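Local coordinates for chemosensory protein (Mamestra brassicae, PDB 1KX9) that probably binds and carries small hydrophobic ligands, such as long-chain chemical signals, as a small soluble helical protein of insects, at residues N28-R33 and R82-K87. Residues are numbered along the deposited sequence; the frame is centred on the assembly and turned at random.
Sequences NCVMER and RELTAK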
ATOM      1  N   ASN A  28       3.513  -1.361  -9.942  1.00 12.45           N
ATOM      2  CA  ASN A  28       4.699  -1.034 -10.734  1.00 13.03           C
ATOM      3  C   ASN A  28       5.087   0.426 -10.549  1.00 13.24           C
ATOM      4  O   ASN A  28       6.266   0.763 -10.452  1.00 13.38           O
ATOM      5  CB  ASN A  28       4.456  -1.342 -12.205  1.00 14.26           C
ATOM      6  CG  ASN A  28       4.517  -2.824 -12.497  1.00 15.28           C
ATOM      7  OD1 ASN A  28       5.052  -3.600 -11.704  1.00 16.29           O
ATOM      8  ND2 ASN A  28       3.974  -3.226 -13.654  1.00 15.66           N
ATOM      9  N   CYS A  29       4.084   1.291 -10.440  1.00 12.74           N
ATOM     10  CA  CYS A  29       4.349   2.699 -10.231  1.00 13.07           C
ATOM     11  C   CYS A  29       5.025   2.853  -8.853  1.00 12.94           C
ATOM     12  O   CYS A  29       6.073   3.495  -8.734  1.00 12.19           O
ATOM     13  CB  CYS A  29       3.027   3.484 -10.337  1.00 14.49           C
ATOM     14  SG  CYS A  29       2.970   5.027  -9.393  1.00 15.52           S
ATOM     15  N   VAL A  30       4.443   2.247  -7.821  1.00 12.04           N
ATOM     16  CA  VAL A  30       5.042   2.351  -6.491  1.00 12.04           C
ATOM     17  C   VAL A  30       6.463   1.769  -6.431  1.00 12.80           C
ATOM     18  O   VAL A  30       7.321   2.324  -5.746  1.00 13.58           O
ATOM     19  CB  VAL A  30       4.115   1.675  -5.434  1.00 11.97           C
ATOM     20  CG1 VAL A  30       4.704   1.847  -4.027  1.00 11.13           C
ATOM     21  CG2 VAL A  30       2.736   2.323  -5.503  1.00 11.62           C
ATOM     22  N   MET A  31       6.716   0.675  -7.150  1.00 13.56           N
ATOM     23  CA  MET A  31       8.032   0.027  -7.178  1.00 14.52           C
ATOM     24  C   MET A  31       9.037   0.710  -8.132  1.00 15.44           C
ATOM     25  O   MET A  31      10.192   0.282  -8.247  1.00 15.01           O
ATOM     26  CB  MET A  31       7.882  -1.452  -7.553  1.00 14.65           C
ATOM     27  CG  MET A  31       7.307  -2.334  -6.463  1.00 14.84           C
ATOM     28  SD  MET A  31       8.348  -2.292  -4.954  1.00 15.79           S
ATOM     29  CE  MET A  31       9.705  -3.205  -5.469  1.00 16.37           C
ATOM     30  N   GLU A  32       8.596   1.777  -8.791  1.00 16.33           N
ATOM     31  CA  GLU A  32       9.443   2.552  -9.710  1.00 18.05           C
ATOM     32  C   GLU A  32       9.919   1.704 -10.865  1.00 17.99           C
ATOM     33  O   GLU A  32      11.107   1.722 -11.235  1.00 17.96           O
ATOM     34  CB  GLU A  32      10.649   3.175  -8.983  1.00 20.14           C
ATOM     35  CG  GLU A  32      10.284   4.071  -7.801  1.00 24.55           C
ATOM     36  CD  GLU A  32      11.499   4.826  -7.248  1.00 27.07           C
ATOM     37  OE1 GLU A  32      12.037   5.706  -7.973  1.00 29.25           O
ATOM     38  OE2 GLU A  32      11.921   4.535  -6.105  1.00 28.79           O
ATOM     39  N   ARG A  33       8.987   0.939 -11.420  1.00 17.32           N
ATOM     40  CA  ARG A  33       9.255   0.101 -12.577  1.00 17.13           C
ATOM     41  C   ARG A  33       8.090   0.214 -13.577  1.00 17.15           C
ATOM     42  O   ARG A  33       7.857  -0.673 -14.407  1.00 17.00           O
ATOM     43  CB  ARG A  33       9.496  -1.350 -12.157  1.00 17.06           C
ATOM     44  CG  ARG A  33       8.319  -2.059 -11.523  1.00 16.72           C
ATOM     45  CD  ARG A  33       8.825  -3.289 -10.812  1.00 17.29           C
ATOM     46  NE  ARG A  33       7.748  -4.072 -10.234  1.00 16.94           N
ATOM     47  CZ  ARG A  33       7.926  -4.967  -9.270  1.00 16.23           C
ATOM     48  NH1 ARG A  33       9.139  -5.176  -8.779  1.00 17.17           N
ATOM     49  NH2 ARG A  33       6.893  -5.650  -8.797  1.00 16.76           N
ATOM     50  N   ARG A  82       6.392  -8.329   0.113  1.00 12.43           N
ATOM     51  CA  ARG A  82       7.783  -8.539   0.441  1.00 13.71           C
ATOM     52  C   ARG A  82       8.705  -7.636  -0.378  1.00 13.33           C
ATOM     53  O   ARG A  82       9.678  -7.120   0.136  1.00 13.26           O
ATOM     54  CB  ARG A  82       8.161 -10.023   0.283  1.00 16.09           C
ATOM     55  CG  ARG A  82       8.110 -10.765   1.621  1.00 20.76           C
ATOM     56  CD  ARG A  82       7.165 -11.944   1.754  1.00 24.35           C
ATOM     57  NE  ARG A  82       7.344 -13.000   0.765  1.00 27.26           N
ATOM     58  CZ  ARG A  82       6.956 -14.266   0.942  1.00 28.12           C
ATOM     59  NH1 ARG A  82       6.384 -14.654   2.077  1.00 29.08           N
ATOM     60  NH2 ARG A  82       7.109 -15.141  -0.038  1.00 28.26           N
ATOM     61  N   GLU A  83       8.395  -7.422  -1.647  1.00 12.86           N
ATOM     62  CA  GLU A  83       9.236  -6.538  -2.448  1.00 13.58           C
ATOM     63  C   GLU A  83       9.135  -5.095  -1.965  1.00 12.82           C
ATOM     64  O   GLU A  83      10.139  -4.363  -1.944  1.00 13.07           O
ATOM     65  CB  GLU A  83       8.827  -6.536  -3.922  1.00 14.47           C
ATOM     66  CG  GLU A  83       9.072  -7.798  -4.712  1.00 17.11           C
ATOM     67  CD  GLU A  83       8.740  -7.588  -6.193  1.00 18.97           C
ATOM     68  OE1 GLU A  83       9.680  -7.346  -6.982  1.00 19.07           O
ATOM     69  OE2 GLU A  83       7.543  -7.644  -6.569  1.00 19.36           O
ATOM     70  N   LEU A  84       7.908  -4.673  -1.637  1.00 12.17           N
ATOM     71  CA  LEU A  84       7.697  -3.316  -1.180  1.00 11.89           C
ATOM     72  C   LEU A  84       8.446  -3.033   0.123  1.00 12.32           C
ATOM     73  O   LEU A  84       9.013  -1.956   0.288  1.00 12.09           O
ATOM     74  CB  LEU A  84       6.205  -3.044  -0.951  1.00 13.31           C
ATOM     75  CG  LEU A  84       5.407  -2.629  -2.193  1.00 14.92           C
ATOM     76  CD1 LEU A  84       3.903  -2.693  -1.868  1.00 15.10           C
ATOM     77  CD2 LEU A  84       5.804  -1.190  -2.617  1.00 16.48           C
ATOM     78  N   THR A  85       8.408  -3.974   1.050  1.00 11.25           N
ATOM     79  CA  THR A  85       9.080  -3.737   2.331  1.00 12.37           C
ATOM     80  C   THR A  85      10.592  -3.841   2.187  1.00 12.87           C
ATOM     81  O   THR A  85      11.315  -3.156   2.894  1.00 12.48           O
ATOM     82  CB  THR A  85       8.573  -4.684   3.449  1.00 12.30           C
ATOM     83  OG1 THR A  85       8.659  -6.052   3.030  1.00 12.83           O
ATOM     84  CG2 THR A  85       7.117  -4.370   3.765  1.00 13.06           C
ATOM     85  N   ALA A  86      11.069  -4.677   1.266  1.00 13.26           N
ATOM     86  CA  ALA A  86      12.524  -4.768   1.081  1.00 13.94           C
ATOM     87  C   ALA A  86      13.026  -3.448   0.504  1.00 14.13           C
ATOM     88  O   ALA A  86      14.126  -2.993   0.822  1.00 14.27           O
ATOM     89  CB  ALA A  86      12.885  -5.901   0.140  1.00 13.37           C
ATOM     90  N   LYS A  87      12.207  -2.814  -0.323  1.00 13.87           N
ATOM     91  CA  LYS A  87      12.616  -1.569  -0.928  1.00 14.14           C
ATOM     92  C   LYS A  87      12.476  -0.354  -0.006  1.00 14.35           C
ATOM     93  O   LYS A  87      13.408   0.454   0.105  1.00 14.68           O
ATOM     94  CB  LYS A  87      11.812  -1.348  -2.216  1.00 14.72           C
ATOM     95  CG  LYS A  87      12.166  -0.068  -2.969  1.00 16.49           C
ATOM     96  CD  LYS A  87      11.316   0.070  -4.215  1.00 18.27           C
ATOM     97  CE  LYS A  87      11.727   1.281  -5.055  1.00 19.55           C
ATOM     98  NZ  LYS A  87      13.076   1.089  -5.674  1.00 20.94           N
TER
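At the Schellman motif that ends helix 20-30, Arg33 and Met31 reach over to helix 78-88, where Glu83 and Leu84 receive them. The motif is an example of how a helix end can present charged groups to a neighbouring helix: Glu32 takes a positive phi, and the amides of Glu32 and Arg33 bond back to Cys29 O and Asn28 O. Arg33 then meets Glu83 end-on, NH1 lying 2.9 Å from OE1 and NH2 3.1 Å from OE2. Both acceptors lie close to the guanidinium plane, but the carboxylate is turned 34° against it; NH1 comes to OE1 from above the carboxylate plane, whereas NH2 meets OE2 on the syn side, also tilted out of that plane. The remaining nitrogen, Arg33 NE, donates to Asn28 OD1 at 3.1 Å and, with the two bonds to Glu83, holds the guanidinium against rotation, while Met31 CG lies over one of its faces. A glutamine in place of Glu83 would probably leave the Arg33 charge without its mate on this helix and cost one of the two bonds, since an amide NH2 cannot accept.

In this all-helical fold of the OS-D family, the apolar layer lies beside the ion pair. Bends at chi2 and chi3 (-59° and -72°) curl the Met31 chain, bringing SD to 3.6 Å from Leu84 CD2 and setting CE by Glu83 CB. The same leucine methyl meets Val30 CG1 at 3.5 Å, and helix 38-53 touches both residues through Leu47 on Val30 and Ile51 on Leu84. Lys87 runs past Met31 in the opposite direction, and its NZ makes a long salt bridge of 3.7 Å to Glu32 OE2.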